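Local coordinates for putative protein-disulfide isomerase (Pseudomonas syringae pv. tomato, PDB 3GN3) that probably acts as a thiol-disulfide oxidoreductase of the DsbA family, being a putative protein-disulfide isomerase whose function is not yet established, at residues F18-E23 and F34-L39; E23-F28 and P58-S63; R53-P58 and N150-S155; S63-R68 and D114-I119; R68-A73 and K84-A89. All blocks are in the same frame, centred on the assembly; numbering follows the deposited sequence.

Interaction 1: residues F18-E23 and F34-L39; sequences FEVFLE and FKLDDL
Strand residues 18-22 and the first turn of helix 36-43 run in opposite senses, so that Phe18 lies level with Leu39, Val20 with Leu36 and Leu22 with Phe34; the CA atoms of Val20 and Leu36 are the nearest of these pairs, 9.4 Å apart. At that spacing side chains alone make the contact, and the alternation of the strand brings Phe18, Val20 and Leu22 onto one face. Leu36 takes the middle place and uses both of its methyls. Its CD2 meets Val20 CG2 tip to tip at 4.0 Å and also lies at the edge of the Phe18 ring, 4.2 Å from CE2, while its CD1 comes within 4.2 Å of Leu22 CD1. One turn on, Leu39 crosses Phe18 obliquely. In both residues CG is anti to the backbone N (chi1 -173° for Phe18, 176° for Leu39), which carries ring and isobutyl group into each other: Leu39 CD2 is 3.2 Å from Phe18 CD2, a tight fit. The result is a worked case of a helix lying on a sheet in a beta-alpha-beta unit of the thioredoxin-like fold. Strand 48-54 pairs in parallel with 16-22 and adds Val50 against Phe18 and Leu39, and Ile52 against Leu22; strand 157-160 supplies Phe158 from the other flank, and helix 174-181 closes the layer with Trp177 against Leu39 and Ile181 against Phe18.

Interaction 2: residues E23-F28 and P58-S63; sequences EPTCPF and PWHMFS
His60 has the most surface buried here, followed by Glu23 and then Ser63. The imidazole lies beneath the bent glutamate chain: Glu23 CG sits over the ring face, 4.1 Å from the centroid, a CH-pi contact, and the carboxylate stacks only 22° from the ring plane. The ring donates from ND1 to Thr25 OG1 at 2.9 Å, and that hydroxyl, held in the crowded position between backbone N and carbonyl carbon, itself donates a hydrogen bond to Glu23 OE2 at 2.7 Å, approaching from above the carboxylate plane. OE2 is gripped a second time, through its anti lone pair, by Thr25 N at 3.0 Å. The chain from Glu23 to Cys26 is a type I turn, which folds the threonine back onto the acid, and it delivers Cys26 to the N-cap of helix 27-33, the position of the reactive cysteine in thioredoxin-like oxidoreductases; here Ser29 stands where the second cysteine of a CXXC motif would be. Cys26 CA comes within 3.7 Å of His60 CE1. Glu23 OE1 takes Ser63 OG on its syn lone pair at 2.7 Å and is also bonded by Gln57 N, while Ser63 OG has a further partner in Ser56 OG. So many donors are consistent with a buried, ionised carboxylate, which could in turn favour a protonated His60. Next door, Trp59 makes a cation-pi contact with Lys141 of the second subunit.

Interaction 3: residues R53-P58 and N150-S155; sequences RLQSQP and NGIHVS
Gly151 is the first residue to leave the helical conformation after helix 137-150, and its positive phi of 72° closes the last turn in a Schellman motif. The chain then passes the end of strand 48-54 as an irregular loop, and two glutamine side chains reach over to it. Ile152 comes first: its CG2 packs 3.7 Å from Gln55 NE2, crossing the amide obliquely, and its carbonyl oxygen receives a weak bond from the same nitrogen. His153 O is the focus, gripped by two amides. Gln57 NE2 approaches nearly along the C=O axis at 2.8 Å, whereas Gln55 NE2, at 2.9 Å, stands above the carbonyl plane, so the two donors do not compete for one direction. Both glutamines are bent at chi2, which turns their amides onto the loop. The imidazole of His153 points the other way, and its ND1 is bonded by Arg148 of the second subunit, which also reaches Gln57 OE1. The backbone nitrogens of His153 and Val154 hold a glycerol molecule, probably from the crystallisation liquor. At Ser155, OG accepts a weak bond from Gln57 NE2 at 3.3 Å, and CB lies 4.3 Å from Gln55 CG; this side chain also touches Glu23 and Cys26. Lying just before strand 157-160 and beside Cys26, 152-155 is consistent with the loop that leads into the cis-proline of thioredoxin-like proteins, which lines their active site.

Interaction 4: residues S63-R68 and D114-I119; sequences SGVIVR and DIIARI
Ser63 OG, at the start of helix 63-73, is the best-held polar atom, with two partners, Glu23 OE1 and Ser56 OG; both lie outside the helix pair, whose own contact is wholly apolar. The axes of 63-68 and 114-119 approach to 10.1 Å and cross at -41°. Ile115 supplies the central group: its CG2, anti to the backbone N, wedges between two side chains of the facing helix, 3.7 Å from Val65 CG1 and 3.8 Å from Ile66 CG1. These pairings join helix 63-73 to helix 112-123, consistent with the helical domain inserted into the thioredoxin fold in DsbA-family proteins. Val65 CG1 also meets Ile116 CG1 at 4.2 Å. On the next turn Ile119 reaches over with CD1 to Ile66 CG1 at 4.1 Å, the two chains crossing obliquely. Ile66 and Ile119 both go on to touch Val90 of helix 79-92, while Ile116 and Ile119 touch Cys69.

Interaction 5: residues R68-A73 and K84-A89; sequences RCILAA and KAVMTA
Val86 presents both of its methyls to helix 68-73, one to each of two successive turns. With CG1 anti to the backbone N (chi1 170°), that methyl crosses Ile70 obliquely and stops 3.7 Å from its CG1, while CG2 comes to 3.7 Å from Ala73 CB; Cys69 CB borders the same site at 4.4 Å from Val86 CG1. Met87 lies across Ile70 at about a right angle. Its CG packs 3.8 Å from Ile70 CD1, and a bend at chi3 (-104°) carries CE back to 4.1 Å from Ile70 CG2, so that the isoleucine is met along its length. The axes of the two segments come within 8.7 Å and run antiparallel at 149°, the backbones being nearest at Ile70 and Val86. Helices 63-73 and 79-92, joined by a short link, thus form an antiparallel hairpin, as in the helical domain of DsbA-family proteins. Beyond the pair, Met87 rests on Ile52 and Leu54 of strand 48-54, Ile70 touches Pro24, and Val86 packs against Ile119 of helix 112-123.

From the N terminus, interaction 1 closes a short loop, bringing helix 36-43 back over strand 16-22. Interaction 2 opens from the end of that strand before interaction 1 has closed, so the two cross, sharing Glu23, and it ties the helix-capping turn to the loop after strand 48-54. Interaction 3 starts inside that span, crosses interaction 2 in turn, and closes the longest loop, which holds the helical insertion. Within it lies interaction 4, joining helices 63-73 and 112-123, and within that again interaction 5, the hairpin of 63-73 with 79-92. Pro24 against Ile66, and Leu54 against Val67 and Leu71, join the helical domain to the thioredoxin-like core.

Interaction 1: residues F18-E23 and F34-L39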
# COMPACT_ATOMS: atom_id res chain seq x y z
N PHE A 18 1.78 -16.16 -11.42
CA PHE A 18 3.11 -15.75 -11.01
C PHE A 18 3.42 -14.41 -11.64
O PHE A 18 3.64 -14.33 -12.85
CB PHE A 18 4.13 -16.77 -11.50
CG PHE A 18 5.52 -16.53 -11.00
CD1 PHE A 18 5.78 -16.37 -9.65
CD2 PHE A 18 6.58 -16.51 -11.88
CE1 PHE A 18 7.08 -16.18 -9.20
CE2 PHE A 18 7.89 -16.33 -11.43
CZ PHE A 18 8.14 -16.16 -10.09
N GLU A 19 3.42 -13.35 -10.83
CA GLU A 19 3.68 -12.01 -11.35
C GLU A 19 5.05 -11.53 -10.92
O GLU A 19 5.42 -11.66 -9.75
CB GLU A 19 2.61 -11.04 -10.91
CG GLU A 19 1.24 -11.48 -11.32
CD GLU A 19 0.18 -10.54 -10.85
OE1 GLU A 19 0.04 -9.44 -11.44
OE2 GLU A 19 -0.52 -10.89 -9.88
N VAL A 20 5.80 -10.97 -11.87
CA VAL A 20 7.14 -10.50 -11.58
C VAL A 20 7.29 -9.06 -12.05
O VAL A 20 7.03 -8.75 -13.23
CB VAL A 20 8.22 -11.35 -12.31
CG1 VAL A 20 9.59 -11.03 -11.74
CG2 VAL A 20 7.93 -12.83 -12.17
N PHE A 21 7.73 -8.20 -11.13
CA PHE A 21 7.90 -6.78 -11.39
C PHE A 21 9.34 -6.55 -11.76
O PHE A 21 10.24 -6.85 -10.99
CB PHE A 21 7.51 -5.94 -10.16
CG PHE A 21 6.03 -5.90 -9.91
CD1 PHE A 21 5.25 -4.85 -10.40
CD2 PHE A 21 5.39 -6.95 -9.22
CE1 PHE A 21 3.85 -4.81 -10.20
CE2 PHE A 21 3.99 -6.93 -9.00
CZ PHE A 21 3.22 -5.85 -9.49
N LEU A 22 9.55 -6.01 -12.95
CA LEU A 22 10.90 -5.89 -13.48
C LEU A 22 11.20 -4.46 -13.91
O LEU A 22 10.38 -3.80 -14.55
CB LEU A 22 11.12 -6.87 -14.65
CG LEU A 22 10.96 -8.38 -14.43
CD1 LEU A 22 10.83 -9.11 -15.79
CD2 LEU A 22 12.10 -8.98 -13.58
N GLU A 23 12.37 -3.98 -13.52
CA GLU A 23 12.94 -2.77 -14.10
C GLU A 23 13.89 -3.24 -15.21
O GLU A 23 14.87 -3.94 -14.93
CB GLU A 23 13.66 -1.92 -13.02
CG GLU A 23 14.78 -0.98 -13.51
CD GLU A 23 14.31 0.07 -14.52
OE1 GLU A 23 13.36 0.84 -14.22
OE2 GLU A 23 14.92 0.13 -15.63
N PHE A 34 15.96 -13.45 -17.50
CA PHE A 34 16.55 -14.62 -18.15
C PHE A 34 16.25 -15.99 -17.51
O PHE A 34 16.70 -17.00 -18.01
CB PHE A 34 18.07 -14.43 -18.35
CG PHE A 34 18.42 -13.44 -19.43
CD1 PHE A 34 17.96 -13.61 -20.74
CD2 PHE A 34 19.23 -12.34 -19.15
CE1 PHE A 34 18.29 -12.69 -21.75
CE2 PHE A 34 19.57 -11.42 -20.16
CZ PHE A 34 19.09 -11.60 -21.46
N LYS A 35 15.46 -16.03 -16.43
CA LYS A 35 15.06 -17.31 -15.84
C LYS A 35 13.60 -17.63 -16.10
O LYS A 35 13.12 -18.71 -15.74
CB LYS A 35 15.34 -17.34 -14.34
CG LYS A 35 16.82 -17.39 -13.96
CD LYS A 35 17.00 -17.72 -12.47
CE LYS A 35 18.38 -17.34 -12.00
NZ LYS A 35 18.54 -17.49 -10.53
N LEU A 36 12.87 -16.72 -16.74
CA LEU A 36 11.44 -16.93 -16.89
C LEU A 36 11.08 -18.04 -17.89
O LEU A 36 10.06 -18.71 -17.73
CB LEU A 36 10.70 -15.62 -17.16
CG LEU A 36 10.75 -14.57 -16.04
CD1 LEU A 36 10.20 -13.24 -16.55
CD2 LEU A 36 10.02 -15.03 -14.76
N ASP A 37 11.93 -18.23 -18.91
CA ASP A 37 11.75 -19.36 -19.85
C ASP A 37 11.84 -20.70 -19.13
O ASP A 37 10.92 -21.50 -19.23
CB ASP A 37 12.73 -19.31 -21.02
CG ASP A 37 12.33 -18.30 -22.10
OD1 ASP A 37 13.19 -17.96 -22.95
OD2 ASP A 37 11.16 -17.85 -22.13
N ASP A 38 12.93 -20.91 -18.37
CA ASP A 38 13.06 -22.12 -17.54
C ASP A 38 11.89 -22.26 -16.62
O ASP A 38 11.34 -23.35 -16.49
CB ASP A 38 14.27 -22.09 -16.60
CG ASP A 38 15.53 -21.73 -17.28
OD1 ASP A 38 15.49 -21.50 -18.52
OD2 ASP A 38 16.56 -21.68 -16.56
N LEU A 39 11.53 -21.16 -15.96
CA LEU A 39 10.46 -21.23 -15.00
C LEU A 39 9.19 -21.84 -15.61
O LEU A 39 8.61 -22.78 -15.06
CB LEU A 39 10.17 -19.87 -14.34
CG LEU A 39 8.96 -20.15 -13.46
CD1 LEU A 39 9.39 -20.69 -12.09
CD2 LEU A 39 8.03 -19.01 -13.36

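Interaction 2: residues E23-F28 and P58-S63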
# COMPACT_ATOMS: atom_id res chain seq x y z
N GLU A 23 12.37 -3.98 -13.52
CA GLU A 23 12.94 -2.77 -14.10
C GLU A 23 13.89 -3.24 -15.21
O GLU A 23 14.87 -3.94 -14.93
CB GLU A 23 13.66 -1.92 -13.02
CG GLU A 23 14.78 -0.98 -13.51
CD GLU A 23 14.31 0.07 -14.52
OE1 GLU A 23 13.36 0.84 -14.22
OE2 GLU A 23 14.92 0.13 -15.63
N PRO A 24 13.60 -2.86 -16.47
CA PRO A 24 14.34 -3.40 -17.64
C PRO A 24 15.85 -3.21 -17.63
O PRO A 24 16.57 -3.98 -18.29
CB PRO A 24 13.73 -2.64 -18.84
CG PRO A 24 12.45 -2.02 -18.30
CD PRO A 24 12.66 -1.79 -16.85
N THR A 25 16.35 -2.21 -16.91
CA THR A 25 17.79 -1.97 -16.84
C THR A 25 18.40 -2.27 -15.47
O THR A 25 19.49 -1.79 -15.14
CB THR A 25 18.18 -0.51 -17.23
OG1 THR A 25 17.55 0.42 -16.34
CG2 THR A 25 17.77 -0.20 -18.65
N CYS A 26 17.69 -3.05 -14.66
CA CYS A 26 18.18 -3.40 -13.32
C CYS A 26 18.87 -4.76 -13.35
O CYS A 26 18.32 -5.72 -13.87
CB CYS A 26 17.03 -3.35 -12.32
SG CYS A 26 17.11 -4.49 -10.89
N PRO A 27 20.09 -4.85 -12.80
CA PRO A 27 20.88 -6.10 -12.91
C PRO A 27 20.16 -7.33 -12.35
O PRO A 27 20.20 -8.42 -12.97
CB PRO A 27 22.16 -5.79 -12.10
CG PRO A 27 21.83 -4.59 -11.26
CD PRO A 27 20.79 -3.81 -12.02
N PHE A 28 19.49 -7.16 -11.21
CA PHE A 28 18.78 -8.26 -10.56
C PHE A 28 17.55 -8.64 -11.36
O PHE A 28 17.21 -9.84 -11.45
CB PHE A 28 18.41 -7.89 -9.12
CG PHE A 28 19.57 -7.36 -8.33
CD1 PHE A 28 20.55 -8.23 -7.83
CD2 PHE A 28 19.71 -5.99 -8.11
CE1 PHE A 28 21.66 -7.74 -7.10
CE2 PHE A 28 20.80 -5.48 -7.39
CZ PHE A 28 21.79 -6.36 -6.88
N PRO A 58 12.96 5.44 -10.72
CA PRO A 58 13.37 6.83 -11.05
C PRO A 58 14.87 7.06 -10.96
O PRO A 58 15.39 7.99 -11.61
CB PRO A 58 12.63 7.68 -10.02
CG PRO A 58 11.49 6.86 -9.58
CD PRO A 58 11.99 5.42 -9.61
N TRP A 59 15.58 6.23 -10.19
CA TRP A 59 17.04 6.33 -10.18
C TRP A 59 17.70 5.62 -11.39
O TRP A 59 18.91 5.74 -11.59
CB TRP A 59 17.65 5.89 -8.84
CG TRP A 59 17.39 4.45 -8.49
CD1 TRP A 59 18.23 3.39 -8.69
CD2 TRP A 59 16.21 3.92 -7.86
NE1 TRP A 59 17.65 2.23 -8.23
CE2 TRP A 59 16.41 2.52 -7.72
CE3 TRP A 59 15.01 4.48 -7.42
CZ2 TRP A 59 15.44 1.67 -7.15
CZ3 TRP A 59 14.03 3.62 -6.84
CH2 TRP A 59 14.27 2.24 -6.72
N HIS A 60 16.92 4.91 -12.19
CA HIS A 60 17.34 4.47 -13.52
C HIS A 60 16.81 5.50 -14.55
O HIS A 60 15.68 5.38 -15.03
CB HIS A 60 16.82 3.05 -13.80
CG HIS A 60 17.51 1.99 -13.00
ND1 HIS A 60 18.27 1.00 -13.58
CD2 HIS A 60 17.58 1.78 -11.66
CE1 HIS A 60 18.78 0.22 -12.63
NE2 HIS A 60 18.38 0.68 -11.46
N MET A 61 17.61 6.52 -14.87
CA MET A 61 17.11 7.76 -15.50
C MET A 61 16.51 7.63 -16.92
O MET A 61 15.66 8.45 -17.32
CB MET A 61 18.13 8.90 -15.40
CG MET A 61 18.25 9.51 -13.97
SD MET A 61 19.54 10.76 -13.62
CE MET A 61 21.06 9.96 -14.13
N PHE A 62 16.91 6.60 -17.66
CA PHE A 62 16.27 6.37 -18.95
C PHE A 62 15.14 5.34 -18.88
O PHE A 62 14.67 4.85 -19.92
CB PHE A 62 17.29 6.03 -20.05
CG PHE A 62 17.78 7.24 -20.82
CD1 PHE A 62 19.13 7.52 -20.92
CD2 PHE A 62 16.88 8.10 -21.45
CE1 PHE A 62 19.60 8.65 -21.63
CE2 PHE A 62 17.32 9.23 -22.16
CZ PHE A 62 18.69 9.50 -22.25
N SER A 63 14.67 5.03 -17.68
CA SER A 63 13.67 3.99 -17.51
C SER A 63 12.37 4.32 -18.23
O SER A 63 11.77 3.45 -18.88
CB SER A 63 13.40 3.72 -16.03
OG SER A 63 12.40 2.73 -15.86

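Interaction 3: residues R53-P58 and N150-S155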
# COMPACT_ATOMS: atom_id res chain seq x y z
N ARG A 53 5.26 -7.32 -15.07
CA ARG A 53 4.81 -5.94 -14.88
C ARG A 53 6.06 -5.09 -14.85
O ARG A 53 7.10 -5.53 -14.36
CB ARG A 53 4.04 -5.72 -13.58
CG ARG A 53 3.16 -6.86 -13.09
CD ARG A 53 2.23 -7.34 -14.15
NE ARG A 53 1.01 -7.94 -13.63
CZ ARG A 53 -0.03 -8.23 -14.41
NH1 ARG A 53 0.06 -7.98 -15.70
NH2 ARG A 53 -1.14 -8.76 -13.90
N LEU A 54 5.95 -3.88 -15.38
CA LEU A 54 7.12 -3.03 -15.52
C LEU A 54 7.24 -2.08 -14.33
O LEU A 54 6.34 -1.27 -14.05
CB LEU A 54 7.07 -2.30 -16.87
CG LEU A 54 7.02 -3.29 -18.05
CD1 LEU A 54 6.71 -2.56 -19.33
CD2 LEU A 54 8.30 -4.12 -18.18
N GLN A 55 8.33 -2.22 -13.59
CA GLN A 55 8.59 -1.42 -12.40
C GLN A 55 9.63 -0.39 -12.78
O GLN A 55 10.84 -0.67 -12.69
CB GLN A 55 9.12 -2.32 -11.27
CG GLN A 55 9.67 -1.58 -10.02
CD GLN A 55 8.58 -1.06 -9.11
OE1 GLN A 55 7.40 -1.03 -9.50
NE2 GLN A 55 8.94 -0.67 -7.90
N SER A 56 9.18 0.77 -13.23
CA SER A 56 10.09 1.84 -13.63
C SER A 56 10.76 2.50 -12.41
O SER A 56 10.08 3.05 -11.56
CB SER A 56 9.32 2.85 -14.46
OG SER A 56 10.17 3.84 -14.99
N GLN A 57 12.09 2.43 -12.29
CA GLN A 57 12.78 3.01 -11.13
C GLN A 57 13.37 4.39 -11.46
O GLN A 57 14.19 4.49 -12.38
CB GLN A 57 13.90 2.08 -10.63
CG GLN A 57 13.50 0.61 -10.39
CD GLN A 57 12.73 0.38 -9.10
OE1 GLN A 57 11.86 1.17 -8.73
NE2 GLN A 57 13.05 -0.70 -8.41
N PRO A 58 12.96 5.44 -10.72
CA PRO A 58 13.37 6.83 -11.05
C PRO A 58 14.87 7.06 -10.96
O PRO A 58 15.39 7.99 -11.61
CB PRO A 58 12.63 7.68 -10.02
CG PRO A 58 11.49 6.86 -9.58
CD PRO A 58 11.99 5.42 -9.61
N ASN A 150 0.09 -2.11 -5.15
CA ASN A 150 0.62 -3.29 -4.49
C ASN A 150 1.86 -3.02 -3.63
O ASN A 150 2.35 -3.92 -2.95
CB ASN A 150 0.84 -4.41 -5.50
CG ASN A 150 -0.47 -5.06 -5.93
OD1 ASN A 150 -1.04 -5.87 -5.17
ND2 ASN A 150 -0.98 -4.69 -7.13
N GLY A 151 2.34 -1.77 -3.64
CA GLY A 151 3.46 -1.33 -2.83
C GLY A 151 4.80 -1.88 -3.30
O GLY A 151 5.74 -2.01 -2.51
N ILE A 152 4.90 -2.19 -4.59
CA ILE A 152 6.16 -2.70 -5.13
C ILE A 152 7.18 -1.58 -5.08
O ILE A 152 6.85 -0.45 -5.38
CB ILE A 152 6.01 -3.23 -6.61
CG1 ILE A 152 4.81 -4.18 -6.75
CG2 ILE A 152 7.30 -3.89 -7.06
CD1 ILE A 152 4.71 -5.32 -5.71
N HIS A 153 8.41 -1.89 -4.68
CA HIS A 153 9.49 -0.93 -4.67
C HIS A 153 10.76 -1.58 -5.24
O HIS A 153 11.30 -1.15 -6.27
CB HIS A 153 9.76 -0.43 -3.25
CG HIS A 153 10.99 0.43 -3.16
ND1 HIS A 153 11.13 1.59 -3.89
CD2 HIS A 153 12.13 0.28 -2.45
CE1 HIS A 153 12.31 2.13 -3.62
NE2 HIS A 153 12.93 1.36 -2.75
N VAL A 154 11.21 -2.63 -4.57
CA VAL A 154 12.42 -3.32 -4.95
C VAL A 154 12.22 -4.04 -6.28
O VAL A 154 11.19 -4.66 -6.49
CB VAL A 154 12.86 -4.29 -3.82
CG1 VAL A 154 13.62 -5.46 -4.35
CG2 VAL A 154 13.68 -3.55 -2.79
N SER A 155 13.19 -3.97 -7.20
CA SER A 155 13.12 -4.80 -8.39
C SER A 155 14.20 -5.89 -8.39
O SER A 155 15.36 -5.60 -8.10
CB SER A 155 13.20 -3.93 -9.66
OG SER A 155 14.47 -3.34 -9.80

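Interaction 4: residues S63-R68 and D114-I119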
# COMPACT_ATOMS: atom_id res chain seq x y z
N SER A 63 14.67 5.03 -17.68
CA SER A 63 13.67 3.99 -17.51
C SER A 63 12.37 4.32 -18.23
O SER A 63 11.77 3.45 -18.88
CB SER A 63 13.40 3.72 -16.03
OG SER A 63 12.40 2.73 -15.86
N GLY A 64 11.91 5.56 -18.09
CA GLY A 64 10.66 6.00 -18.72
C GLY A 64 10.66 5.85 -20.24
O GLY A 64 9.65 5.42 -20.83
N VAL A 65 11.78 6.19 -20.87
CA VAL A 65 11.94 6.03 -22.31
C VAL A 65 11.86 4.54 -22.62
O VAL A 65 11.05 4.10 -23.45
CB VAL A 65 13.30 6.56 -22.80
CG1 VAL A 65 13.47 6.29 -24.29
CG2 VAL A 65 13.45 8.03 -22.50
N ILE A 66 12.69 3.76 -21.93
CA ILE A 66 12.80 2.32 -22.16
C ILE A 66 11.50 1.57 -21.89
O ILE A 66 11.08 0.74 -22.69
CB ILE A 66 14.00 1.71 -21.39
CG1 ILE A 66 15.30 2.30 -21.94
CG2 ILE A 66 13.98 0.17 -21.50
CD1 ILE A 66 16.51 2.14 -21.02
N VAL A 67 10.83 1.89 -20.79
CA VAL A 67 9.53 1.25 -20.49
C VAL A 67 8.51 1.56 -21.60
O VAL A 67 7.78 0.65 -22.03
CB VAL A 67 8.97 1.64 -19.07
CG1 VAL A 67 7.52 1.20 -18.90
CG2 VAL A 67 9.83 1.04 -17.97
N ARG A 68 8.47 2.82 -22.05
CA ARG A 68 7.59 3.21 -23.15
C ARG A 68 7.89 2.38 -24.43
O ARG A 68 6.96 1.88 -25.08
CB ARG A 68 7.65 4.72 -23.41
CG ARG A 68 6.48 5.27 -24.24
CD ARG A 68 6.55 6.79 -24.44
NE ARG A 68 5.61 7.26 -25.46
CZ ARG A 68 4.32 7.52 -25.25
NH1 ARG A 68 3.79 7.38 -24.04
NH2 ARG A 68 3.54 7.91 -26.25
N ASP A 114 18.28 8.81 -29.28
CA ASP A 114 19.43 7.90 -29.27
C ASP A 114 19.10 6.52 -28.67
O ASP A 114 19.39 5.48 -29.28
CB ASP A 114 20.61 8.52 -28.54
CG ASP A 114 21.17 9.72 -29.25
OD1 ASP A 114 21.16 9.72 -30.50
OD2 ASP A 114 21.63 10.67 -28.57
N ILE A 115 18.46 6.53 -27.49
CA ILE A 115 18.00 5.34 -26.79
C ILE A 115 17.02 4.52 -27.65
O ILE A 115 17.14 3.30 -27.74
CB ILE A 115 17.39 5.71 -25.40
CG1 ILE A 115 18.46 6.33 -24.48
CG2 ILE A 115 16.70 4.53 -24.72
CD1 ILE A 115 19.84 5.66 -24.50
N ILE A 116 16.07 5.20 -28.29
CA ILE A 116 15.12 4.50 -29.15
C ILE A 116 15.79 3.82 -30.34
O ILE A 116 15.51 2.65 -30.64
CB ILE A 116 14.00 5.41 -29.64
CG1 ILE A 116 13.16 5.89 -28.45
CG2 ILE A 116 13.12 4.67 -30.67
CD1 ILE A 116 12.09 6.91 -28.83
N ALA A 117 16.67 4.55 -31.02
CA ALA A 117 17.46 4.03 -32.14
C ALA A 117 18.29 2.79 -31.72
O ALA A 117 18.30 1.78 -32.42
CB ALA A 117 18.36 5.13 -32.70
N ARG A 118 18.94 2.91 -30.55
CA ARG A 118 19.73 1.85 -29.93
C ARG A 118 18.94 0.55 -29.68
O ARG A 118 19.40 -0.56 -30.01
CB ARG A 118 20.31 2.37 -28.61
CG ARG A 118 21.42 1.52 -28.03
CD ARG A 118 22.71 2.25 -28.10
NE ARG A 118 23.12 2.81 -26.81
CZ ARG A 118 23.08 4.09 -26.48
NH1 ARG A 118 22.60 4.99 -27.32
NH2 ARG A 118 23.50 4.49 -25.29
N ILE A 119 17.75 0.67 -29.11
CA ILE A 119 16.87 -0.47 -28.92
C ILE A 119 16.39 -1.03 -30.26
O ILE A 119 16.25 -2.25 -30.43
CB ILE A 119 15.65 -0.10 -28.04
CG1 ILE A 119 16.13 0.31 -26.63
CG2 ILE A 119 14.62 -1.23 -28.02
CD1 ILE A 119 15.01 0.79 -25.73

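Interaction 5: residues R68-A73 and K84-A89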
# COMPACT_ATOMS: atom_id res chain seq x y z
N ARG A 68 8.47 2.82 -22.05
CA ARG A 68 7.59 3.21 -23.15
C ARG A 68 7.89 2.38 -24.43
O ARG A 68 6.96 1.88 -25.08
CB ARG A 68 7.65 4.72 -23.41
CG ARG A 68 6.48 5.27 -24.24
CD ARG A 68 6.55 6.79 -24.44
NE ARG A 68 5.61 7.26 -25.46
CZ ARG A 68 4.32 7.52 -25.25
NH1 ARG A 68 3.79 7.38 -24.04
NH2 ARG A 68 3.54 7.91 -26.25
N CYS A 69 9.17 2.21 -24.77
CA CYS A 69 9.57 1.34 -25.87
C CYS A 69 9.04 -0.07 -25.76
O CYS A 69 8.59 -0.65 -26.77
CB CYS A 69 11.07 1.24 -25.95
SG CYS A 69 11.81 2.78 -26.50
N ILE A 70 9.10 -0.62 -24.54
CA ILE A 70 8.65 -1.99 -24.34
C ILE A 70 7.16 -2.06 -24.63
O ILE A 70 6.69 -2.95 -25.34
CB ILE A 70 8.98 -2.52 -22.92
CG1 ILE A 70 10.48 -2.66 -22.76
CG2 ILE A 70 8.26 -3.85 -22.65
CD1 ILE A 70 10.95 -2.50 -21.33
N LEU A 71 6.42 -1.11 -24.08
CA LEU A 71 4.99 -1.11 -24.25
C LEU A 71 4.59 -0.72 -25.68
O LEU A 71 3.54 -1.16 -26.17
CB LEU A 71 4.32 -0.23 -23.19
CG LEU A 71 4.36 -0.91 -21.82
CD1 LEU A 71 4.04 0.07 -20.66
CD2 LEU A 71 3.44 -2.12 -21.79
N ALA A 72 5.44 0.08 -26.33
CA ALA A 72 5.30 0.38 -27.76
C ALA A 72 5.42 -0.90 -28.60
O ALA A 72 4.60 -1.13 -29.48
CB ALA A 72 6.32 1.44 -28.23
N ALA A 73 6.44 -1.71 -28.31
CA ALA A 73 6.63 -3.01 -28.98
C ALA A 73 5.41 -3.91 -28.84
O ALA A 73 5.04 -4.60 -29.78
CB ALA A 73 7.87 -3.71 -28.45
N LYS A 84 9.00 -8.68 -25.62
CA LYS A 84 10.03 -9.56 -25.08
C LYS A 84 11.37 -9.37 -25.81
O LYS A 84 12.43 -9.27 -25.18
CB LYS A 84 9.55 -11.01 -25.10
CG LYS A 84 10.51 -11.99 -24.45
CD LYS A 84 10.26 -13.42 -24.97
CE LYS A 84 11.39 -14.37 -24.54
NZ LYS A 84 11.49 -15.52 -25.49
N ALA A 85 11.31 -9.28 -27.14
CA ALA A 85 12.49 -8.92 -27.94
C ALA A 85 13.16 -7.63 -27.42
O ALA A 85 14.40 -7.60 -27.21
CB ALA A 85 12.11 -8.79 -29.40
N VAL A 86 12.37 -6.58 -27.19
CA VAL A 86 12.91 -5.31 -26.66
C VAL A 86 13.53 -5.47 -25.26
O VAL A 86 14.65 -4.97 -25.03
CB VAL A 86 11.87 -4.11 -26.68
CG1 VAL A 86 12.43 -2.90 -25.89
CG2 VAL A 86 11.52 -3.71 -28.13
N MET A 87 12.83 -6.15 -24.35
CA MET A 87 13.38 -6.45 -23.00
C MET A 87 14.70 -7.23 -23.11
O MET A 87 15.69 -6.86 -22.47
CB MET A 87 12.38 -7.17 -22.08
CG MET A 87 11.19 -6.30 -21.68
SD MET A 87 10.25 -6.96 -20.31
CE MET A 87 8.83 -7.60 -21.07
N THR A 88 14.73 -8.25 -23.97
CA THR A 88 15.95 -9.03 -24.22
C THR A 88 17.09 -8.16 -24.73
O THR A 88 18.23 -8.30 -24.27
CB THR A 88 15.71 -10.18 -25.22
OG1 THR A 88 14.62 -11.00 -24.78
CG2 THR A 88 16.99 -11.03 -25.38
N ALA A 89 16.81 -7.27 -25.69
CA ALA A 89 17.87 -6.41 -26.24
C ALA A 89 18.43 -5.47 -25.17
O ALA A 89 19.66 -5.27 -25.09
CB ALA A 89 17.37 -5.64 -27.46